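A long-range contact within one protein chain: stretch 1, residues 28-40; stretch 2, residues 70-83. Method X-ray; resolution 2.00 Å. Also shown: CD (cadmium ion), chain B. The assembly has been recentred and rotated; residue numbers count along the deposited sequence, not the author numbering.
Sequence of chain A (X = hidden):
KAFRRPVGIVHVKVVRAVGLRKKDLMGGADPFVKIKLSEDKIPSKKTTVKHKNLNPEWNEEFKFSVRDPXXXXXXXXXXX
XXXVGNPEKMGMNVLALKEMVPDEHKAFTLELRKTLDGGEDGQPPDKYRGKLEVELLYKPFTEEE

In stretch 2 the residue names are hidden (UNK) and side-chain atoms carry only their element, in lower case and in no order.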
# COMPACT_ATOMS: atom_id res chain seq x y z
N GLY A 28 2.22 12.45 16.92
CA GLY A 28 1.27 12.07 15.89
C GLY A 28 1.29 10.59 15.61
O GLY A 28 0.49 9.83 16.17
N ALA A 29 2.19 10.15 14.74
CA ALA A 29 2.30 8.74 14.40
C ALA A 29 3.65 8.49 13.75
O ALA A 29 4.37 9.42 13.39
CB ALA A 29 1.16 8.30 13.47
N ASP A 30 3.99 7.22 13.64
CA ASP A 30 5.22 6.79 12.98
C ASP A 30 4.82 5.78 11.93
O ASP A 30 4.90 4.57 12.16
CB ASP A 30 6.21 6.21 13.99
CG ASP A 30 6.44 7.14 15.18
OD1 ASP A 30 7.07 8.20 15.03
OD2 ASP A 30 6.01 6.82 16.29
N PRO A 31 4.35 6.24 10.77
CA PRO A 31 3.71 5.32 9.83
C PRO A 31 4.67 4.56 8.94
O PRO A 31 5.71 5.08 8.50
CB PRO A 31 2.81 6.24 8.99
CG PRO A 31 3.43 7.59 9.09
CD PRO A 31 3.98 7.64 10.48
N PHE A 32 4.29 3.32 8.68
CA PHE A 32 4.80 2.52 7.57
C PHE A 32 3.62 1.81 6.91
O PHE A 32 2.52 1.73 7.47
CB PHE A 32 5.85 1.53 8.06
CG PHE A 32 5.34 0.50 9.02
CD1 PHE A 32 5.21 0.78 10.38
CD2 PHE A 32 5.04 -0.78 8.57
CE1 PHE A 32 4.76 -0.19 11.26
CE2 PHE A 32 4.59 -1.75 9.44
CZ PHE A 32 4.46 -1.46 10.79
N VAL A 33 3.82 1.30 5.69
CA VAL A 33 2.76 0.63 4.93
C VAL A 33 3.13 -0.82 4.68
O VAL A 33 4.26 -1.11 4.27
CB VAL A 33 2.48 1.37 3.60
CG1 VAL A 33 1.28 0.76 2.87
CG2 VAL A 33 2.25 2.85 3.85
N LYS A 34 2.19 -1.74 4.91
CA LYS A 34 2.32 -3.12 4.44
C LYS A 34 1.52 -3.30 3.15
O LYS A 34 0.40 -2.80 3.02
CB LYS A 34 1.87 -4.14 5.50
CG LYS A 34 2.78 -4.22 6.73
CD LYS A 34 2.39 -5.38 7.67
CE LYS A 34 3.24 -5.37 8.96
NZ LYS A 34 2.79 -6.38 9.98
N ILE A 35 2.10 -3.99 2.17
CA ILE A 35 1.44 -4.23 0.89
C ILE A 35 1.42 -5.73 0.65
O ILE A 35 2.46 -6.39 0.73
CB ILE A 35 2.13 -3.52 -0.29
CG1 ILE A 35 2.22 -2.01 -0.07
CG2 ILE A 35 1.39 -3.82 -1.60
CD1 ILE A 35 3.53 -1.57 0.55
N LYS A 36 0.24 -6.26 0.40
CA LYS A 36 0.06 -7.67 0.10
C LYS A 36 -0.70 -7.81 -1.21
O LYS A 36 -1.55 -6.98 -1.53
CB LYS A 36 -0.70 -8.38 1.24
CG LYS A 36 -0.77 -9.89 1.13
CD LYS A 36 0.63 -10.52 1.17
CE LYS A 36 0.76 -11.62 0.09
NZ LYS A 36 1.30 -11.11 -1.23
N LEU A 37 -0.40 -8.85 -1.96
CA LEU A 37 -1.14 -9.16 -3.18
C LEU A 37 -1.94 -10.44 -2.95
O LEU A 37 -1.37 -11.46 -2.54
CB LEU A 37 -0.21 -9.31 -4.38
CG LEU A 37 -0.89 -9.60 -5.71
CD1 LEU A 37 -1.73 -8.42 -6.19
CD2 LEU A 37 0.14 -9.98 -6.74
N SER A 38 -3.24 -10.38 -3.21
CA SER A 38 -4.11 -11.52 -2.95
C SER A 38 -3.70 -12.70 -3.81
O SER A 38 -3.09 -12.55 -4.87
CB SER A 38 -5.57 -11.16 -3.21
OG SER A 38 -5.78 -10.82 -4.58
N GLU A 39 -4.07 -13.90 -3.35
CA GLU A 39 -3.77 -15.12 -4.09
C GLU A 39 -2.27 -15.21 -4.38
O GLU A 39 -1.84 -15.37 -5.52
CB GLU A 39 -4.61 -15.18 -5.37
CG GLU A 39 -6.12 -15.40 -5.14
CD GLU A 39 -7.01 -14.18 -5.46
OE1 GLU A 39 -6.97 -13.66 -6.60
OE2 GLU A 39 -7.78 -13.75 -4.57
N ASP A 40 -1.47 -15.05 -3.32
CA ASP A 40 -0.01 -15.09 -3.42
C ASP A 40 0.55 -15.46 -2.05
O ASP A 40 0.05 -14.99 -1.03
CB ASP A 40 0.56 -13.74 -3.89
CG ASP A 40 1.95 -13.87 -4.53
OD1 ASP A 40 2.51 -14.99 -4.53
OD2 ASP A 40 2.48 -12.85 -5.04
N UNK A 70 -7.17 -10.06 -13.62
CA UNK A 70 -8.61 -9.89 -13.45
C UNK A 70 -9.05 -10.12 -12.00
O UNK A 70 -9.93 -9.42 -11.50
n UNK A 70 -9.10 -8.56 -17.21
c UNK A 70 -9.75 -9.24 -16.26
c UNK A 70 -9.16 -10.58 -15.86
o UNK A 70 -10.77 -8.82 -15.72
c UNK A 70 -9.36 -10.85 -14.38
N UNK A 71 -8.45 -11.10 -11.32
CA UNK A 71 -8.91 -11.53 -10.00
C UNK A 71 -8.16 -10.87 -8.85
O UNK A 71 -8.76 -10.64 -7.79
c UNK A 71 -9.38 -13.54 -8.55
o UNK A 71 -9.41 -13.70 -10.96
c UNK A 71 -8.76 -13.05 -9.86
N UNK A 72 -6.88 -10.57 -9.03
CA UNK A 72 -5.99 -10.25 -7.92
C UNK A 72 -6.13 -8.80 -7.48
O UNK A 72 -6.28 -7.90 -8.31
c UNK A 72 -2.75 -12.25 -8.53
c UNK A 72 -4.55 -10.54 -8.30
o UNK A 72 -2.34 -11.90 -9.63
n UNK A 72 -1.97 -12.85 -7.63
c UNK A 72 -4.17 -11.99 -8.13
N UNK A 73 -6.07 -8.58 -6.17
CA UNK A 73 -6.18 -7.24 -5.60
C UNK A 73 -5.02 -7.03 -4.64
O UNK A 73 -4.54 -7.97 -3.99
c UNK A 73 -7.56 -7.69 -3.57
c UNK A 73 -7.54 -7.02 -4.89
c UNK A 73 -8.69 -7.54 -5.75
N UNK A 74 -4.55 -5.79 -4.57
CA UNK A 74 -3.55 -5.39 -3.59
C UNK A 74 -4.26 -4.92 -2.33
O UNK A 74 -5.33 -4.30 -2.40
c UNK A 74 -1.72 -4.70 -5.25
c UNK A 74 -2.67 -4.27 -4.13
c UNK A 74 -1.29 -3.48 -6.03
c UNK A 74 -0.50 -5.40 -4.65
N UNK A 75 -3.67 -5.20 -1.18
CA UNK A 75 -4.16 -4.66 0.08
C UNK A 75 -3.05 -3.82 0.69
O UNK A 75 -1.93 -4.31 0.88
o UNK A 75 -6.54 -6.94 3.52
o UNK A 75 -4.38 -6.67 3.87
c UNK A 75 -5.38 -5.33 2.19
c UNK A 75 -4.56 -5.79 1.02
c UNK A 75 -5.44 -6.38 3.28
N UNK A 76 -3.34 -2.55 0.94
CA UNK A 76 -2.43 -1.65 1.63
C UNK A 76 -2.91 -1.44 3.06
O UNK A 76 -4.10 -1.19 3.30
c UNK A 76 -0.24 -0.34 -2.25
c UNK A 76 -0.62 -0.24 -0.91
c UNK A 76 -2.34 -0.31 0.92
c UNK A 76 -1.95 -0.41 -0.52
c UNK A 76 -1.20 -0.61 -3.22
c UNK A 76 -2.90 -0.68 -1.49
c UNK A 76 -2.54 -0.79 -2.84
N UNK A 77 -1.99 -1.52 4.01
CA UNK A 77 -2.34 -1.32 5.41
C UNK A 77 -1.34 -0.37 6.03
O UNK A 77 -0.13 -0.62 5.97
o UNK A 77 -3.36 -3.48 5.56
c UNK A 77 -2.38 -2.64 6.15
N UNK A 78 -1.82 0.71 6.58
CA UNK A 78 -0.96 1.67 7.25
C UNK A 78 -0.92 1.33 8.74
O UNK A 78 -1.97 1.20 9.38
c UNK A 78 -1.44 3.10 7.01
c UNK A 78 -1.57 3.37 5.49
c UNK A 78 -0.47 4.08 7.65
N UNK A 79 0.28 1.12 9.26
CA UNK A 79 0.52 0.80 10.66
C UNK A 79 1.31 1.92 11.30
O UNK A 79 2.03 2.65 10.63
c UNK A 79 0.06 -2.52 11.54
c UNK A 79 -0.62 -3.68 11.28
o UNK A 79 -1.47 -5.28 9.75
c UNK A 79 0.41 -2.19 9.22
c UNK A 79 1.33 -0.49 10.82
c UNK A 79 -0.27 -3.36 8.95
c UNK A 79 -0.78 -4.11 9.99
c UNK A 79 0.59 -1.75 10.52
N UNK A 80 1.19 2.02 12.61
CA UNK A 80 2.05 2.87 13.42
C UNK A 80 3.17 2.03 14.02
O UNK A 80 2.91 1.02 14.68
o UNK A 80 2.54 3.66 16.62
c UNK A 80 2.20 4.22 15.53
c UNK A 80 1.28 3.52 14.56
o UNK A 80 2.62 5.34 15.19
N UNK A 81 4.39 2.50 13.87
CA UNK A 81 5.50 1.82 14.53
C UNK A 81 5.65 2.26 15.98
O UNK A 81 5.48 3.43 16.32
n UNK A 81 9.89 0.51 14.97
c UNK A 81 11.00 3.51 16.81
c UNK A 81 10.06 1.74 15.55
c UNK A 81 9.89 4.31 16.50
c UNK A 81 6.79 2.12 13.77
c UNK A 81 8.86 3.82 15.71
c UNK A 81 8.93 2.51 15.24
c UNK A 81 11.10 2.22 16.34
c UNK A 81 8.07 1.70 14.43
c UNK A 81 8.70 0.50 14.28
N UNK A 82 5.99 1.31 16.85
CA UNK A 82 6.51 1.61 18.17
C UNK A 82 7.66 0.65 18.40
O UNK A 82 7.64 -0.47 17.89
c UNK A 82 5.47 1.45 19.29
o UNK A 82 4.69 4.94 19.35
o UNK A 82 6.09 3.82 20.58
c UNK A 82 5.13 3.87 19.79
c UNK A 82 4.47 2.58 19.37
N UNK A 83 8.65 1.06 19.19
CA UNK A 83 9.72 0.11 19.46
C UNK A 83 9.23 -1.06 20.30
O UNK A 83 9.56 -2.22 20.02
o UNK A 83 12.16 -0.71 18.01
c UNK A 83 12.76 -0.72 19.08
c UNK A 83 12.12 -0.15 20.36
c UNK A 83 10.91 0.79 20.13
n UNK A 83 13.98 -1.23 19.20
CD CD B . 4.23 5.36 17.09
O HOH W 1 -9.27 -11.77 -5.24
O HOH W 2 1.05 -13.31 -8.16

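Position 70 has three side-chain carbons, the last carrying one oxygen and one nitrogen, and lies out of reach of stretch 1; a terminal amide on this length of chain is Gln70. Position 71 has one carbon bearing an oxygen and a carbon, the β-branched pattern of Thr71, whose CG2 lies 3.1 Å from Glu39 OE1. Position 72 again has three carbons, the third carrying one oxygen and one nitrogen, the amide of Gln72; its NE2 donates to Ser38 O at 3.0 Å.

Position 73 has three carbons forked at CB and is Val73; its backbone N donates to Ser38 OG at 2.8 Å. Position 74 has four carbons forked at the second, packed on Ile35 and Leu37: Leu74, with CD2 3.6 Å from Leu37 CD1. Position 75 has three carbons, the third with two oxygens, hence Glu75, whose backbone pairs with Lys36. Position 76 has one carbon and a six-carbon ring without oxygen, so it is Phe76; CD1 lies 3.5 Å from Ile35 CG1, and Val33 meets the ring edge.

Position 77 has one carbon and one oxygen, Ser77, opposite Lys34. Position 78 has three carbons forked at CB, touching Pro31 and Val33: Val78. Position 79 has one carbon and a six-carbon ring bearing an oxygen, which defines Tyr79. Its CB sits over the Phe32 ring, 3.3 Å from Phe32 CZ, while Lys34 NZ stands over the Tyr79 ring, 4.5 Å from its centroid, in a cation-pi contact.

Position 80 has two carbons, the second with two oxygens, both on cadmium: Asp80, whose OD1 also accepts from Asp30 N at 2.8 Å. Position 81 has one carbon followed by fused five- and six-membered rings containing one nitrogen, so it is Trp81; Asp30 CB lies at the ring edge. Position 82 has three carbons ending in two oxygens, one of them on the metal, and is Glu82. Position 83 has three carbons ending in oxygen and nitrogen, Gln83, beyond contact.

The two strands run antiparallel, with paired backbone hydrogen bonds at Phe32–Tyr79, Lys34–Ser77 and Lys36–Glu75. Between these pairs and just beyond Lys36–Glu75, Val33, Ile35 and Leu37 join Leu74, Phe76 and Val78 in an apolar layer on one face; Phe32, Lys34 and Tyr79 pack on the other. Cadmium fastens one end, binding Asp30 OD2 and Glu82 OE2, each at 2.4 Å, while Ser38 and Gln72 close the other through hydrogen bonds.

Stretch 2, residues 70-83: QTQVLEFSVYDWEQ
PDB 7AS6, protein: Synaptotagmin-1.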